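Local atomic coordinates of fibrinogen binding protein (Staphylococcus aureus subsp. aureus Mu50, PDB entry 3DOA), a protein that probably binds fibrinogen and is related to the NFACT family of proteins. Residues P171-F185 against M216-M229. Sequence-based numbering, arbitrary orientation.
Sequences PYDITGAEVLKYIDF and MTSSTLPEAFDEVM
Val179 and Phe225 show how one aromatic ring can organise the packing of a short helix on a longer one. Methyl CG2 of Val179 stands almost exactly on the ring normal, 3.7 Å from the centroid of the Phe225 ring, a CH-pi contact over the middle of the face. On the opposite face lies CG of Met229, one helical turn further on, so the ring is clasped between the two. A chi1 of -172°, which swings CG away from the backbone N, carries the Phe225 ring from helix 220-232 toward 171-179; its CZ meets CG2 of Ile174 at 3.8 Å, and the carbonyl O of Pro171 lies at the ring edge. The sulfur of Met229 rests 3.8 Å from CB of Pro171 and, more distantly, above the face of the Tyr172 ring in a Met-aromatic contact.

Apolar packing continues toward the start of the longer helix. Leu180 crosses Pro222 at about a right angle, its CD2 3.8 Å from CD of the proline ring, while Ile183 and Leu221 meet tip to tip. Phe185 turns one ring edge to CB of Leu221; its fit against the Thr217-Ser218 backbone is doubtful.

Polar contacts are sparser. Gly176 N gives a weak, bent hydrogen bond to OD1 of Asp226 (2.9 Å, 126°). Here the backbones come closest, with CA of Gly176 3.8 Å from CA of Pro222; a glycine, lacking a side chain, permits this approach. Capping boxes lie where each segment enters its helix: Thr175 N bonds Glu178 OE1, with a weak return from Glu178 N to Thr175 OG1, and Thr217 N bonds Thr220 OG1, answered by Thr220 N to Thr217 OG1.

Helix 190-197 adds Ile190 beside Ile183 and Leu221. The arrangement is that of a small helical bundle, consistent with the helix-two-turns-helix (H2TH) clan.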
loop_
_atom_site.group_PDB
_atom_site.type_symbol
_atom_site.label_atom_id
_atom_site.label_comp_id
_atom_site.label_asym_id
_atom_site.label_seq_id
_atom_site.Cartn_x
_atom_site.Cartn_y
_atom_site.Cartn_z
ATOM N N PRO A 171 1.035 -12.508 7.983
ATOM C CA PRO A 171 1.695 -12.447 9.225
ATOM C C PRO A 171 0.762 -12.090 10.328
ATOM O O PRO A 171 1.072 -12.387 11.477
ATOM C CB PRO A 171 2.713 -11.340 9.032
ATOM C CG PRO A 171 2.299 -10.634 7.899
ATOM C CD PRO A 171 1.680 -11.614 7.020
ATOM N N TYR A 172 -0.366 -11.466 10.046
ATOM C CA TYR A 172 -1.258 -11.196 11.151
ATOM C C TYR A 172 -2.042 -12.414 11.558
ATOM O O TYR A 172 -2.614 -12.389 12.592
ATOM C CB TYR A 172 -2.172 -10.042 10.847
ATOM C CG TYR A 172 -1.419 -8.784 10.768
ATOM C CD1 TYR A 172 -1.027 -8.138 11.940
ATOM C CD2 TYR A 172 -1.063 -8.233 9.549
ATOM C CE1 TYR A 172 -0.279 -6.988 11.925
ATOM C CE2 TYR A 172 -0.307 -7.049 9.509
ATOM C CZ TYR A 172 0.074 -6.449 10.718
ATOM O OH TYR A 172 0.791 -5.306 10.739
ATOM N N ASP A 173 -2.061 -13.491 10.779
ATOM C CA ASP A 173 -2.935 -14.647 11.089
ATOM C C ASP A 173 -2.195 -15.778 11.788
ATOM O O ASP A 173 -2.661 -16.908 11.889
ATOM C CB ASP A 173 -3.549 -15.181 9.801
ATOM C CG ASP A 173 -4.514 -14.171 9.131
ATOM O OD1 ASP A 173 -4.996 -13.153 9.737
ATOM O OD2 ASP A 173 -4.807 -14.416 7.941
ATOM N N ILE A 174 -1.012 -15.468 12.288
ATOM C CA ILE A 174 -0.072 -16.508 12.671
ATOM C C ILE A 174 0.630 -16.005 13.913
ATOM O O ILE A 174 0.751 -14.776 14.090
ATOM C CB ILE A 174 0.880 -16.768 11.508
ATOM C CG1 ILE A 174 1.777 -17.945 11.818
ATOM C CG2 ILE A 174 1.685 -15.501 11.157
ATOM C CD1 ILE A 174 2.330 -18.595 10.562
ATOM N N THR A 175 0.973 -16.926 14.810
ATOM C CA THR A 175 1.751 -16.582 15.999
ATOM C C THR A 175 3.190 -16.946 15.747
ATOM O O THR A 175 3.503 -17.706 14.804
ATOM C CB THR A 175 1.323 -17.314 17.255
ATOM O OG1 THR A 175 1.412 -18.729 17.071
ATOM C CG2 THR A 175 -0.029 -16.928 17.571
ATOM N N GLY A 176 4.063 -16.417 16.593
ATOM C CA GLY A 176 5.489 -16.692 16.424
ATOM C C GLY A 176 5.786 -18.167 16.578
ATOM O O GLY A 176 6.613 -18.723 15.824
ATOM N N ALA A 177 5.121 -18.806 17.562
ATOM C CA ALA A 177 5.341 -20.243 17.812
ATOM C C ALA A 177 5.075 -20.985 16.519
ATOM O O ALA A 177 5.762 -21.930 16.229
ATOM C CB ALA A 177 4.460 -20.738 18.854
ATOM N N GLU A 178 4.085 -20.501 15.740
ATOM C CA GLU A 178 3.578 -21.133 14.516
ATOM C C GLU A 178 4.449 -20.890 13.298
ATOM O O GLU A 178 4.555 -21.774 12.452
ATOM C CB GLU A 178 2.166 -20.605 14.186
ATOM C CG GLU A 178 1.018 -21.357 14.886
ATOM C CD GLU A 178 -0.294 -20.559 15.061
ATOM O OE1 GLU A 178 -0.436 -19.426 14.551
ATOM O OE2 GLU A 178 -1.193 -21.086 15.750
ATOM N N VAL A 179 5.039 -19.693 13.198
ATOM C CA VAL A 179 6.086 -19.381 12.188
ATOM C C VAL A 179 7.177 -20.454 12.040
ATOM O O VAL A 179 7.656 -20.743 10.941
ATOM C CB VAL A 179 6.783 -18.063 12.493
ATOM C CG1 VAL A 179 7.688 -17.686 11.357
ATOM C CG2 VAL A 179 5.779 -16.943 12.761
ATOM N N LEU A 180 7.546 -21.073 13.153
ATOM C CA LEU A 180 8.650 -22.017 13.140
ATOM C C LEU A 180 8.444 -23.040 12.086
ATOM O O LEU A 180 9.356 -23.315 11.342
ATOM C CB LEU A 180 8.853 -22.672 14.480
ATOM C CG LEU A 180 9.258 -21.680 15.566
ATOM C CD1 LEU A 180 9.577 -22.448 16.830
ATOM C CD2 LEU A 180 10.438 -20.714 15.127
ATOM N N LYS A 181 7.234 -23.565 11.975
ATOM C CA LYS A 181 6.932 -24.542 10.917
ATOM C C LYS A 181 7.529 -24.231 9.544
ATOM O O LYS A 181 7.817 -25.131 8.777
ATOM C CB LYS A 181 5.427 -24.655 10.729
ATOM C CG LYS A 181 4.727 -25.404 11.840
ATOM C CD LYS A 181 3.228 -25.645 11.516
ATOM C CE LYS A 181 2.419 -24.307 11.369
ATOM N NZ LYS A 181 2.232 -23.725 12.738
ATOM N N TYR A 182 7.686 -22.957 9.226
ATOM C CA TYR A 182 8.086 -22.544 7.872
ATOM C C TYR A 182 9.558 -22.121 7.747
ATOM O O TYR A 182 9.923 -21.524 6.733
ATOM C CB TYR A 182 7.164 -21.378 7.389
ATOM C CG TYR A 182 5.690 -21.698 7.560
ATOM C CD1 TYR A 182 5.058 -22.555 6.673
ATOM C CD2 TYR A 182 4.952 -21.183 8.642
ATOM C CE1 TYR A 182 3.699 -22.915 6.833
ATOM C CE2 TYR A 182 3.603 -21.534 8.838
ATOM C CZ TYR A 182 2.955 -22.415 7.911
ATOM O OH TYR A 182 1.605 -22.821 8.043
ATOM N N ILE A 183 10.374 -22.385 8.783
ATOM C CA ILE A 183 11.788 -21.938 8.866
ATOM C C ILE A 183 12.724 -23.108 9.099
ATOM O O ILE A 183 12.516 -23.880 10.031
ATOM C CB ILE A 183 12.011 -21.031 10.048
ATOM C CG1 ILE A 183 11.161 -19.765 9.912
ATOM C CG2 ILE A 183 13.493 -20.746 10.163
ATOM C CD1 ILE A 183 11.492 -18.900 8.722
ATOM N N ASP A 184 13.730 -23.247 8.243
ATOM C CA ASP A 184 14.797 -24.211 8.434
ATOM C C ASP A 184 15.978 -23.403 8.997
ATOM O O ASP A 184 16.579 -22.607 8.297
ATOM C CB ASP A 184 15.141 -24.867 7.104
ATOM C CG ASP A 184 16.315 -25.835 7.183
ATOM O OD1 ASP A 184 17.107 -25.834 8.167
ATOM O OD2 ASP A 184 16.474 -26.595 6.212
ATOM N N PHE A 185 16.287 -23.566 10.272
ATOM C CA PHE A 185 17.318 -22.739 10.844
ATOM C C PHE A 185 18.693 -23.078 10.239
ATOM O O PHE A 185 19.565 -22.199 10.104
ATOM C CB PHE A 185 17.313 -22.899 12.354
ATOM C CG PHE A 185 16.308 -22.051 13.036
ATOM C CD1 PHE A 185 15.076 -22.550 13.374
ATOM C CD2 PHE A 185 16.588 -20.730 13.326
ATOM C CE1 PHE A 185 14.150 -21.741 14.013
ATOM C CE2 PHE A 185 15.652 -19.916 13.952
ATOM C CZ PHE A 185 14.450 -20.419 14.299
ATOM N N MET A 216 19.220 -15.801 15.967
ATOM C CA MET A 216 17.952 -16.351 15.493
ATOM C C MET A 216 17.982 -17.866 15.754
ATOM O O MET A 216 18.815 -18.565 15.224
ATOM C CB MET A 216 17.684 -16.016 13.996
ATOM C CG MET A 216 17.042 -14.642 13.672
ATOM S SD MET A 216 15.502 -14.265 14.534
ATOM C CE MET A 216 16.146 -13.291 15.919
ATOM N N THR A 217 17.045 -18.343 16.569
ATOM C CA THR A 217 16.909 -19.760 16.978
ATOM C C THR A 217 15.430 -20.030 17.152
ATOM O O THR A 217 14.660 -19.103 17.195
ATOM C CB THR A 217 17.477 -20.026 18.391
ATOM O OG1 THR A 217 16.481 -19.639 19.368
ATOM C CG2 THR A 217 18.763 -19.259 18.613
ATOM N N SER A 218 15.069 -21.286 17.358
ATOM C CA SER A 218 13.690 -21.674 17.658
ATOM C C SER A 218 13.097 -21.029 18.938
ATOM O O SER A 218 11.897 -20.840 19.005
ATOM C CB SER A 218 13.598 -23.182 17.796
ATOM O OG SER A 218 13.834 -23.544 19.158
ATOM N N SER A 219 13.907 -20.701 19.946
ATOM C CA SER A 219 13.387 -19.905 21.068
ATOM C C SER A 219 13.237 -18.432 20.759
ATOM O O SER A 219 12.313 -17.780 21.248
ATOM C CB SER A 219 14.261 -19.979 22.285
ATOM O OG SER A 219 14.371 -21.312 22.632
ATOM N N THR A 220 14.135 -17.870 19.975
ATOM C CA THR A 220 14.147 -16.416 19.890
ATOM C C THR A 220 13.277 -15.847 18.768
ATOM O O THR A 220 12.694 -14.757 18.907
ATOM C CB THR A 220 15.587 -15.919 19.706
ATOM O OG1 THR A 220 16.170 -16.630 18.609
ATOM C CG2 THR A 220 16.368 -16.085 20.989
ATOM N N LEU A 221 13.219 -16.592 17.650
ATOM C CA LEU A 221 12.583 -16.101 16.433
ATOM C C LEU A 221 11.165 -15.739 16.775
ATOM O O LEU A 221 10.776 -14.603 16.541
ATOM C CB LEU A 221 12.672 -17.084 15.299
ATOM C CG LEU A 221 12.021 -16.621 13.981
ATOM C CD1 LEU A 221 12.138 -15.102 13.728
ATOM C CD2 LEU A 221 12.530 -17.402 12.713
ATOM N N PRO A 222 10.410 -16.651 17.431
ATOM C CA PRO A 222 9.033 -16.348 17.825
ATOM C C PRO A 222 8.886 -15.056 18.585
ATOM O O PRO A 222 8.021 -14.274 18.285
ATOM C CB PRO A 222 8.671 -17.516 18.717
ATOM C CG PRO A 222 9.488 -18.617 18.208
ATOM C CD PRO A 222 10.781 -18.018 17.836
ATOM N N GLU A 223 9.760 -14.848 19.555
ATOM C CA GLU A 223 9.795 -13.617 20.347
ATOM C C GLU A 223 9.990 -12.396 19.474
ATOM O O GLU A 223 9.339 -11.391 19.671
ATOM C CB GLU A 223 10.985 -13.681 21.305
ATOM C CG GLU A 223 10.718 -14.195 22.659
ATOM C CD GLU A 223 11.884 -15.003 23.229
ATOM O OE1 GLU A 223 13.068 -14.663 22.928
ATOM O OE2 GLU A 223 11.632 -15.985 23.991
ATOM N N ALA A 224 10.928 -12.478 18.542
ATOM C CA ALA A 224 11.232 -11.340 17.692
ATOM C C ALA A 224 9.987 -10.995 16.839
ATOM O O ALA A 224 9.401 -9.897 16.913
ATOM C CB ALA A 224 12.465 -11.651 16.806
ATOM N N PHE A 225 9.551 -11.985 16.068
ATOM C CA PHE A 225 8.337 -11.888 15.310
ATOM C C PHE A 225 7.178 -11.220 16.101
ATOM O O PHE A 225 6.667 -10.156 15.695
ATOM C CB PHE A 225 7.953 -13.270 14.843
ATOM C CG PHE A 225 6.798 -13.274 13.888
ATOM C CD1 PHE A 225 7.003 -13.196 12.507
ATOM C CD2 PHE A 225 5.490 -13.356 14.342
ATOM C CE1 PHE A 225 5.895 -13.191 11.601
ATOM C CE2 PHE A 225 4.426 -13.366 13.422
ATOM C CZ PHE A 225 4.643 -13.261 12.073
ATOM N N ASP A 226 6.780 -11.814 17.222
ATOM C CA ASP A 226 5.658 -11.294 17.945
ATOM C C ASP A 226 5.939 -9.837 18.328
ATOM O O ASP A 226 5.156 -8.925 18.006
ATOM C CB ASP A 226 5.322 -12.184 19.139
ATOM C CG ASP A 226 4.663 -13.552 18.723
ATOM O OD1 ASP A 226 4.099 -13.698 17.546
ATOM O OD2 ASP A 226 4.716 -14.479 19.609
ATOM N N GLU A 227 7.099 -9.594 18.918
ATOM C CA GLU A 227 7.471 -8.253 19.322
ATOM C C GLU A 227 7.239 -7.281 18.173
ATOM O O GLU A 227 6.603 -6.238 18.318
ATOM C CB GLU A 227 8.929 -8.226 19.721
ATOM C CG GLU A 227 9.262 -7.139 20.744
ATOM C CD GLU A 227 10.782 -6.788 20.860
ATOM O OE1 GLU A 227 11.355 -6.990 21.997
ATOM O OE2 GLU A 227 11.366 -6.289 19.825
ATOM N N VAL A 228 7.729 -7.626 17.001
ATOM C CA VAL A 228 7.595 -6.687 15.894
ATOM C C VAL A 228 6.166 -6.506 15.426
ATOM O O VAL A 228 5.756 -5.383 15.194
ATOM C CB VAL A 228 8.459 -7.074 14.702
ATOM C CG1 VAL A 228 8.063 -6.256 13.452
ATOM C CG2 VAL A 228 9.885 -6.817 15.054
ATOM N N MET A 229 5.425 -7.604 15.282
ATOM C CA MET A 229 4.061 -7.506 14.794
ATOM C C MET A 229 3.202 -6.760 15.808
ATOM O O MET A 229 2.351 -5.959 15.430
ATOM C CB MET A 229 3.471 -8.854 14.448
ATOM C CG MET A 229 4.233 -9.610 13.360
ATOM S SD MET A 229 4.044 -8.986 11.696
ATOM C CE MET A 229 5.238 -7.741 11.689
#